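3-oxoacyl-(Acyl-carrier protein) synthase (Burkholderia xenovorans, PDB 4EFI) probably catalyses the condensation of acyl groups with a carrier-protein-bound malonyl unit, as a beta-ketoacyl synthase III-like member of the thiolase superfamily. Local coordinates at residues R259-A272 and R317-F330. Numbering follows the deposited sequence.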
ATOM      1  N   ARG A 259      22.227  -8.291  -4.164  1.00 28.05           N
ATOM      2  CA  ARG A 259      22.772  -7.795  -2.896  1.00 26.87           C
ATOM      3  C   ARG A 259      22.526  -8.775  -1.748  1.00 25.28           C
ATOM      4  O   ARG A 259      21.440  -9.337  -1.610  1.00 26.74           O
ATOM      5  CB  ARG A 259      22.146  -6.440  -2.535  1.00 28.55           C
ATOM      6  CG  ARG A 259      22.533  -5.291  -3.454  1.00 32.75           C
ATOM      7  CD  ARG A 259      23.953  -4.816  -3.183  1.00 38.44           C
ATOM      8  NE  ARG A 259      24.078  -4.226  -1.851  1.00 40.87           N
ATOM      9  CZ  ARG A 259      23.981  -2.925  -1.584  1.00 40.69           C
ATOM     10  NH1 ARG A 259      23.774  -2.042  -2.553  1.00 38.74           N
ATOM     11  NH2 ARG A 259      24.103  -2.503  -0.335  1.00 44.98           N
ATOM     12  N   ASP A 260      23.534  -8.945  -0.899  1.00 26.62           N
ATOM     13  CA  ASP A 260      23.404  -9.803   0.271  1.00 30.94           C
ATOM     14  C   ASP A 260      22.302  -9.312   1.189  1.00 24.62           C
ATOM     15  O   ASP A 260      22.128  -8.104   1.384  1.00 24.87           O
ATOM     16  CB  ASP A 260      24.719  -9.830   1.054  1.00 29.71           C
ATOM     17  N   LYS A 261      21.558 -10.256   1.751  1.00 26.59           N
ATOM     18  CA  LYS A 261      20.483  -9.972   2.685  1.00 26.76           C
ATOM     19  C   LYS A 261      20.885  -8.979   3.794  1.00 22.78           C
ATOM     20  O   LYS A 261      20.129  -8.074   4.129  1.00 23.10           O
ATOM     21  CB  LYS A 261      20.014 -11.291   3.305  1.00 31.62           C
ATOM     22  CG  LYS A 261      18.864 -11.162   4.278  1.00 32.14           C
ATOM     23  CD  LYS A 261      18.599 -12.483   5.002  1.00 31.26           C
ATOM     24  CE  LYS A 261      18.107 -13.568   4.064  1.00 34.49           C
ATOM     25  NZ  LYS A 261      18.019 -14.894   4.759  1.00 36.79           N
ATOM     26  N   ASP A 262      22.083  -9.134   4.353  1.00 26.11           N
ATOM     27  CA  ASP A 262      22.486  -8.297   5.483  1.00 24.55           C
ATOM     28  C   ASP A 262      22.962  -6.900   5.072  1.00 27.81           C
ATOM     29  O   ASP A 262      23.271  -6.066   5.928  1.00 27.34           O
ATOM     30  CB  ASP A 262      23.538  -9.028   6.332  1.00 30.52           C
ATOM     31  CG  ASP A 262      22.917 -10.101   7.224  1.00 32.39           C
ATOM     32  OD1 ASP A 262      21.764  -9.913   7.673  1.00 34.95           O
ATOM     33  OD2 ASP A 262      23.574 -11.128   7.479  1.00 34.29           O
ATOM     34  N   SER A 263      22.988  -6.624   3.777  1.00 23.95           N
ATOM     35  CA  SER A 263      23.308  -5.283   3.294  1.00 24.42           C
ATOM     36  C   SER A 263      22.060  -4.423   2.998  1.00 25.00           C
ATOM     37  O   SER A 263      22.183  -3.275   2.577  1.00 28.16           O
ATOM     38  CB  SER A 263      24.185  -5.354   2.052  1.00 31.81           C
ATOM     39  OG  SER A 263      23.446  -5.748   0.916  1.00 36.43           O
ATOM     40  N   TYR A 264      20.864  -4.975   3.189  1.00 20.26           N
ATOM     41  CA  TYR A 264      19.641  -4.181   3.098  1.00 19.46           C
ATOM     42  C   TYR A 264      19.451  -3.372   4.373  1.00 21.87           C
ATOM     43  O   TYR A 264      19.738  -3.844   5.470  1.00 21.12           O
ATOM     44  CB  TYR A 264      18.426  -5.075   2.896  1.00 17.63           C
ATOM     45  CG  TYR A 264      18.257  -5.530   1.458  1.00 18.04           C
ATOM     46  CD1 TYR A 264      19.090  -6.483   0.901  1.00 18.40           C
ATOM     47  CD2 TYR A 264      17.253  -4.998   0.659  1.00 18.02           C
ATOM     48  CE1 TYR A 264      18.949  -6.883  -0.400  1.00 20.73           C
ATOM     49  CE2 TYR A 264      17.105  -5.398  -0.655  1.00 19.00           C
ATOM     50  CZ  TYR A 264      17.942  -6.335  -1.166  1.00 19.90           C
ATOM     51  OH  TYR A 264      17.788  -6.709  -2.480  1.00 22.79           O
ATOM     52  N   ASP A 265      18.949  -2.158   4.221  1.00 16.94           N
ATOM     53  CA  ASP A 265      18.658  -1.310   5.358  1.00 16.98           C
ATOM     54  C   ASP A 265      17.292  -1.613   5.943  1.00 16.10           C
ATOM     55  O   ASP A 265      17.058  -1.442   7.141  1.00 17.78           O
ATOM     56  CB  ASP A 265      18.794   0.161   4.961  1.00 17.31           C
ATOM     57  CG  ASP A 265      20.216   0.515   4.652  1.00 18.75           C
ATOM     58  OD1 ASP A 265      21.041   0.475   5.595  1.00 19.70           O
ATOM     59  OD2 ASP A 265      20.575   0.745   3.475  1.00 20.23           O
ATOM     60  N   ALA A 266      16.365  -2.047   5.107  1.00 15.58           N
ATOM     61  CA  ALA A 266      15.032  -2.412   5.573  1.00 14.68           C
ATOM     62  C   ALA A 266      14.330  -3.295   4.560  1.00 13.83           C
ATOM     63  O   ALA A 266      14.530  -3.162   3.348  1.00 14.83           O
ATOM     64  CB  ALA A 266      14.187  -1.178   5.855  1.00 16.53           C
ATOM     65  N   PHE A 267      13.466  -4.158   5.086  1.00 13.91           N
ATOM     66  CA  PHE A 267      12.524  -4.965   4.325  1.00 15.42           C
ATOM     67  C   PHE A 267      11.133  -4.481   4.712  1.00 13.01           C
ATOM     68  O   PHE A 267      10.698  -4.676   5.848  1.00 14.68           O
ATOM     69  CB  PHE A 267      12.687  -6.444   4.683  1.00 15.75           C
ATOM     70  CG  PHE A 267      14.093  -6.970   4.442  1.00 15.87           C
ATOM     71  CD1 PHE A 267      14.526  -7.318   3.169  1.00 18.29           C
ATOM     72  CD2 PHE A 267      14.984  -7.084   5.489  1.00 17.60           C
ATOM     73  CE1 PHE A 267      15.827  -7.789   2.969  1.00 19.33           C
ATOM     74  CE2 PHE A 267      16.259  -7.541   5.283  1.00 19.10           C
ATOM     75  CZ  PHE A 267      16.683  -7.887   4.031  1.00 19.86           C
ATOM     76  N   LEU A 268      10.458  -3.838   3.765  1.00 12.76           N
ATOM     77  CA  LEU A 268       9.186  -3.161   4.002  1.00 13.16           C
ATOM     78  C   LEU A 268       8.055  -4.031   3.504  1.00 12.27           C
ATOM     79  O   LEU A 268       7.899  -4.190   2.288  1.00 13.91           O
ATOM     80  CB  LEU A 268       9.201  -1.839   3.254  1.00 14.32           C
ATOM     81  CG  LEU A 268      10.365  -0.924   3.618  1.00 15.47           C
ATOM     82  CD1 LEU A 268      10.503   0.183   2.605  1.00 20.97           C
ATOM     83  CD2 LEU A 268      10.143  -0.349   5.007  1.00 20.64           C
ATOM     84  N   PHE A 269       7.289  -4.602   4.424  1.00 12.07           N
ATOM     85  CA  PHE A 269       6.164  -5.454   4.083  1.00 12.02           C
ATOM     86  C   PHE A 269       4.863  -4.714   4.232  1.00 12.18           C
ATOM     87  O   PHE A 269       4.686  -3.905   5.143  1.00 13.10           O
ATOM     88  CB  PHE A 269       6.100  -6.662   5.017  1.00 13.83           C
ATOM     89  CG  PHE A 269       7.156  -7.700   4.752  1.00 14.76           C
ATOM     90  CD1 PHE A 269       8.435  -7.537   5.246  1.00 16.36           C
ATOM     91  CD2 PHE A 269       6.879  -8.823   3.992  1.00 14.22           C
ATOM     92  CE1 PHE A 269       9.433  -8.488   4.997  1.00 16.22           C
ATOM     93  CE2 PHE A 269       7.862  -9.773   3.745  1.00 15.99           C
ATOM     94  CZ  PHE A 269       9.141  -9.598   4.254  1.00 15.44           C
ATOM     95  N   HIS A 270       3.904  -5.057   3.388  1.00 12.72           N
ATOM     96  CA  HIS A 270       2.539  -4.662   3.629  1.00 12.66           C
ATOM     97  C   HIS A 270       2.181  -5.058   5.040  1.00 11.84           C
ATOM     98  O   HIS A 270       2.464  -6.191   5.470  1.00 12.53           O
ATOM     99  CB  HIS A 270       1.612  -5.342   2.638  1.00 12.31           C
ATOM    100  CG  HIS A 270       0.170  -5.312   3.051  1.00 12.86           C
ATOM    101  ND1 HIS A 270      -0.476  -4.169   3.326  1.00 14.77           N
ATOM    102  CD2 HIS A 270      -0.744  -6.338   3.252  1.00 12.77           C
ATOM    103  CE1 HIS A 270      -1.740  -4.445   3.676  1.00 15.78           C
ATOM    104  NE2 HIS A 270      -1.902  -5.773   3.630  1.00 15.46           N
ATOM    105  N   GLN A 271       1.565  -4.141   5.781  1.00 12.39           N
ATOM    106  CA  GLN A 271       1.314  -4.319   7.205  1.00 12.60           C
ATOM    107  C   GLN A 271       0.016  -5.090   7.431  1.00 13.20           C
ATOM    108  O   GLN A 271      -0.987  -4.543   7.883  1.00 14.20           O
ATOM    109  CB  GLN A 271       1.294  -2.961   7.899  1.00 12.60           C
ATOM    110  CG  GLN A 271       2.616  -2.193   7.727  1.00 14.41           C
ATOM    111  CD  GLN A 271       3.694  -2.704   8.652  1.00 13.14           C
ATOM    112  OE1 GLN A 271       3.647  -2.476   9.863  1.00 13.85           O
ATOM    113  NE2 GLN A 271       4.687  -3.394   8.083  1.00 14.05           N
ATOM    114  N   ALA A 272       0.026  -6.368   7.082  1.00 13.67           N
ATOM    115  CA  ALA A 272      -1.195  -7.158   7.061  1.00 13.88           C
ATOM    116  C   ALA A 272      -1.761  -7.360   8.462  1.00 15.12           C
ATOM    117  O   ALA A 272      -2.959  -7.159   8.697  1.00 16.02           O
ATOM    118  CB  ALA A 272      -0.935  -8.510   6.394  1.00 15.99           C
ATOM    119  N   ARG A 317      16.420   8.291   8.606  1.00 18.08           N
ATOM    120  CA  ARG A 317      17.500   7.545   7.948  1.00 17.98           C
ATOM    121  C   ARG A 317      17.649   7.994   6.479  1.00 17.61           C
ATOM    122  O   ARG A 317      18.770   8.116   5.988  1.00 20.59           O
ATOM    123  CB  ARG A 317      17.265   6.030   8.029  1.00 20.17           C
ATOM    124  CG  ARG A 317      17.476   5.396   9.428  1.00 20.44           C
ATOM    125  CD  ARG A 317      18.921   5.162   9.792  1.00 18.68           C
ATOM    126  NE  ARG A 317      19.565   4.301   8.806  1.00 20.48           N
ATOM    127  CZ  ARG A 317      19.505   2.975   8.802  1.00 20.39           C
ATOM    128  NH1 ARG A 317      18.839   2.319   9.752  1.00 19.41           N
ATOM    129  NH2 ARG A 317      20.105   2.311   7.828  1.00 19.35           N
ATOM    130  N   LEU A 318      16.531   8.280   5.799  1.00 16.61           N
ATOM    131  CA  LEU A 318      16.567   8.674   4.390  1.00 16.92           C
ATOM    132  C   LEU A 318      17.172  10.051   4.195  1.00 18.26           C
ATOM    133  O   LEU A 318      17.695  10.347   3.118  1.00 19.70           O
ATOM    134  CB  LEU A 318      15.176   8.653   3.772  1.00 16.57           C
ATOM    135  CG  LEU A 318      14.746   7.266   3.308  1.00 18.06           C
ATOM    136  CD1 LEU A 318      13.241   7.237   3.053  1.00 18.03           C
ATOM    137  CD2 LEU A 318      15.480   6.818   2.059  1.00 17.74           C
ATOM    138  N   LYS A 319      17.109  10.900   5.218  1.00 19.71           N
ATOM    139  CA  LYS A 319      17.633  12.250   5.107  1.00 21.78           C
ATOM    140  C   LYS A 319      19.126  12.207   4.841  1.00 23.82           C
ATOM    141  O   LYS A 319      19.671  13.042   4.112  1.00 21.90           O
ATOM    142  CB  LYS A 319      17.379  13.034   6.400  1.00 27.37           C
ATOM    143  N   GLU A 320      19.772  11.202   5.428  1.00 25.14           N
ATOM    144  CA  GLU A 320      21.222  11.132   5.519  1.00 26.16           C
ATOM    145  C   GLU A 320      21.900  10.202   4.516  1.00 23.70           C
ATOM    146  O   GLU A 320      23.055  10.423   4.143  1.00 25.89           O
ATOM    147  CB  GLU A 320      21.604  10.637   6.921  1.00 33.62           C
ATOM    148  CG  GLU A 320      20.794  11.250   8.057  1.00 36.84           C
ATOM    149  CD  GLU A 320      21.203  12.678   8.346  1.00 36.42           C
ATOM    150  OE1 GLU A 320      22.293  13.090   7.879  1.00 40.06           O
ATOM    151  OE2 GLU A 320      20.436  13.387   9.038  1.00 39.07           O
ATOM    152  N   GLU A 321      21.232   9.128   4.139  1.00 19.74           N
ATOM    153  CA  GLU A 321      21.894   8.140   3.318  1.00 23.05           C
ATOM    154  C   GLU A 321      20.989   7.530   2.273  1.00 19.00           C
ATOM    155  O   GLU A 321      19.767   7.562   2.378  1.00 19.42           O
ATOM    156  CB  GLU A 321      22.490   7.034   4.194  1.00 20.00           C
ATOM    157  CG  GLU A 321      23.401   7.539   5.304  1.00 20.00           C
ATOM    158  CD  GLU A 321      24.787   7.927   4.814  1.00 20.00           C
ATOM    159  OE1 GLU A 321      25.117   7.634   3.646  1.00 20.00           O
ATOM    160  OE2 GLU A 321      25.549   8.528   5.601  1.00 20.00           O
ATOM    161  N   THR A 322      21.630   6.985   1.255  1.00 18.07           N
ATOM    162  CA  THR A 322      20.995   6.063   0.331  1.00 18.82           C
ATOM    163  C   THR A 322      20.719   4.762   1.095  1.00 17.37           C
ATOM    164  O   THR A 322      21.628   4.209   1.740  1.00 19.08           O
ATOM    165  CB  THR A 322      21.920   5.778  -0.854  1.00 19.44           C
ATOM    166  OG1 THR A 322      22.252   7.005  -1.517  1.00 21.73           O
ATOM    167  CG2 THR A 322      21.278   4.835  -1.819  1.00 19.55           C
ATOM    168  N   LEU A 323      19.477   4.314   1.060  1.00 16.09           N
ATOM    169  CA  LEU A 323      19.058   3.071   1.692  1.00 16.36           C
ATOM    170  C   LEU A 323      18.814   2.023   0.635  1.00 15.91           C
ATOM    171  O   LEU A 323      18.238   2.308  -0.413  1.00 16.98           O
ATOM    172  CB  LEU A 323      17.770   3.261   2.493  1.00 15.94           C
ATOM    173  CG  LEU A 323      17.826   4.301   3.623  1.00 17.59           C
ATOM    174  CD1 LEU A 323      16.535   4.244   4.413  1.00 19.46           C
ATOM    175  CD2 LEU A 323      19.035   4.091   4.552  1.00 17.29           C
ATOM    176  N   GLN A 324      19.272   0.811   0.903  0.59 16.11           N
ATOM    177  CA  GLN A 324      18.954  -0.355   0.099  0.59 15.87           C
ATOM    178  C   GLN A 324      17.689  -0.955   0.665  0.59 15.24           C
ATOM    179  O   GLN A 324      17.657  -1.419   1.800  0.59 15.19           O
ATOM    180  CB  GLN A 324      20.088  -1.375   0.160  0.59 18.02           C
ATOM    181  CG  GLN A 324      19.814  -2.660  -0.640  0.59 19.33           C
ATOM    182  CD  GLN A 324      19.737  -2.408  -2.128  0.59 22.03           C
ATOM    183  OE1 GLN A 324      20.253  -1.413  -2.620  0.59 21.73           O
ATOM    184  NE2 GLN A 324      19.068  -3.301  -2.852  0.59 24.82           N
ATOM    185  N   LEU A 325      16.623  -0.917  -0.113  1.00 15.06           N
ATOM    186  CA  LEU A 325      15.332  -1.370   0.361  1.00 14.25           C
ATOM    187  C   LEU A 325      14.733  -2.505  -0.453  1.00 15.23           C
ATOM    188  O   LEU A 325      14.848  -2.536  -1.687  1.00 15.45           O
ATOM    189  CB  LEU A 325      14.339  -0.205   0.303  1.00 14.92           C
ATOM    190  CG  LEU A 325      14.745   1.035   1.118  1.00 15.67           C
ATOM    191  CD1 LEU A 325      13.757   2.157   0.905  1.00 16.33           C
ATOM    192  CD2 LEU A 325      14.834   0.690   2.578  1.00 16.37           C
ATOM    193  N   GLY A 326      14.047  -3.401   0.255  1.00 13.64           N
ATOM    194  CA  GLY A 326      13.171  -4.381  -0.367  1.00 13.84           C
ATOM    195  C   GLY A 326      11.752  -4.104   0.078  1.00 15.00           C
ATOM    196  O   GLY A 326      11.532  -3.725   1.228  1.00 15.87           O
ATOM    197  N   MET A 327      10.794  -4.253  -0.830  1.00 12.79           N
ATOM    198  CA  MET A 327       9.385  -3.934  -0.560  1.00 12.08           C
ATOM    199  C   MET A 327       8.548  -5.113  -1.016  1.00 11.65           C
ATOM    200  O   MET A 327       8.786  -5.632  -2.096  1.00 13.35           O
ATOM    201  CB  MET A 327       8.938  -2.679  -1.310  1.00 11.97           C
ATOM    202  CG  MET A 327       9.795  -1.480  -1.022  1.00 12.69           C
ATOM    203  SD  MET A 327       9.219  -0.041  -1.908  1.00 15.04           S
ATOM    204  CE  MET A 327      10.554   1.126  -1.629  1.00 16.69           C
ATOM    205  N   PHE A 328       7.607  -5.558  -0.191  1.00 12.66           N
ATOM    206  CA  PHE A 328       6.832  -6.767  -0.484  1.00 12.59           C
ATOM    207  C   PHE A 328       5.379  -6.537  -0.154  1.00 13.19           C
ATOM    208  O   PHE A 328       5.035  -6.348   1.002  1.00 12.93           O
ATOM    209  CB  PHE A 328       7.389  -7.948   0.324  1.00 13.31           C
ATOM    210  CG  PHE A 328       8.856  -8.151   0.123  1.00 13.12           C
ATOM    211  CD1 PHE A 328       9.326  -8.783  -1.019  1.00 15.70           C
ATOM    212  CD2 PHE A 328       9.767  -7.623   1.015  1.00 15.49           C
ATOM    213  CE1 PHE A 328      10.681  -8.923  -1.245  1.00 16.26           C
ATOM    214  CE2 PHE A 328      11.132  -7.759   0.793  1.00 15.89           C
ATOM    215  CZ  PHE A 328      11.581  -8.421  -0.333  1.00 16.36           C
ATOM    216  N   GLY A 329       4.545  -6.555  -1.189  1.00 12.67           N
ATOM    217  CA  GLY A 329       3.115  -6.378  -1.038  1.00 13.36           C
ATOM    218  C   GLY A 329       2.396  -7.636  -1.473  1.00 13.89           C
ATOM    219  O   GLY A 329       2.822  -8.316  -2.402  1.00 14.95           O
ATOM    220  N   PHE A 330       1.322  -7.965  -0.770  1.00 13.48           N
ATOM    221  CA  PHE A 330       0.555  -9.166  -1.055  1.00 13.91           C
ATOM    222  C   PHE A 330      -0.877  -8.969  -0.584  1.00 16.28           C
ATOM    223  O   PHE A 330      -1.128  -8.200   0.338  1.00 18.70           O
ATOM    224  CB  PHE A 330       1.185 -10.344  -0.313  1.00 14.23           C
ATOM    225  CG  PHE A 330       1.623  -9.996   1.077  1.00 15.96           C
ATOM    226  CD1 PHE A 330       2.826  -9.351   1.296  1.00 16.47           C
ATOM    227  CD2 PHE A 330       0.817 -10.287   2.163  1.00 16.25           C
ATOM    228  CE1 PHE A 330       3.225  -9.015   2.572  1.00 17.21           C
ATOM    229  CE2 PHE A 330       1.212  -9.954   3.443  1.00 18.15           C
ATOM    230  CZ  PHE A 330       2.418  -9.317   3.647  1.00 18.58           C
TER
HETATM  231  O   HOH W   1      19.067  -0.411   8.839  1.00 17.28           O
HETATM  232  O   HOH W   2      22.772   3.150   3.972  1.00 33.13           O
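Phe269 CZ lies 3.8 Å from Phe328 CD2, which sits over one face of the Phe269 ring towards its rim; the two ring planes are 33° apart. Phe330 CE1 meets the edge of the Phe269 ring, while the face of the Phe330 ring receives the edge of the His270 ring (planes 74° apart). On the other face of the sheet, Leu268 CD1 reaches both Met327 CG and Leu325 CD1, and helix 305-313 packs on Leu268. Between these layers the backbones run parallel: Leu268 N donates to Gly326 O at 2.8 Å, and Leu268 O accepts from Phe328 N. Further out, Gln324 turns CG over the Tyr264 ring, 3.8 Å from its centroid; CG anti to the backbone N (chi1 179°) and a bend at chi2 carry NE2 out above the CE2-CZ rim. At the polar edge Asp265 N donates to Gln324 O, and its OD2 accepts from Gln324 N at 2.9 Å through the anti lone pair. OD1 salt-bridges Arg317 NH2 (3.0 Å), carboxylate and guanidinium planes nearly perpendicular. Strands 266-269 and 323-330 form a parallel beta-alpha-beta crossover at the edge of a mixed five-stranded thiolase-fold sheet; His270, ND1 bonded to Ser305 OG, touches Cys128 and Asn300, consistent with a KAS III Cys-His-Asn site.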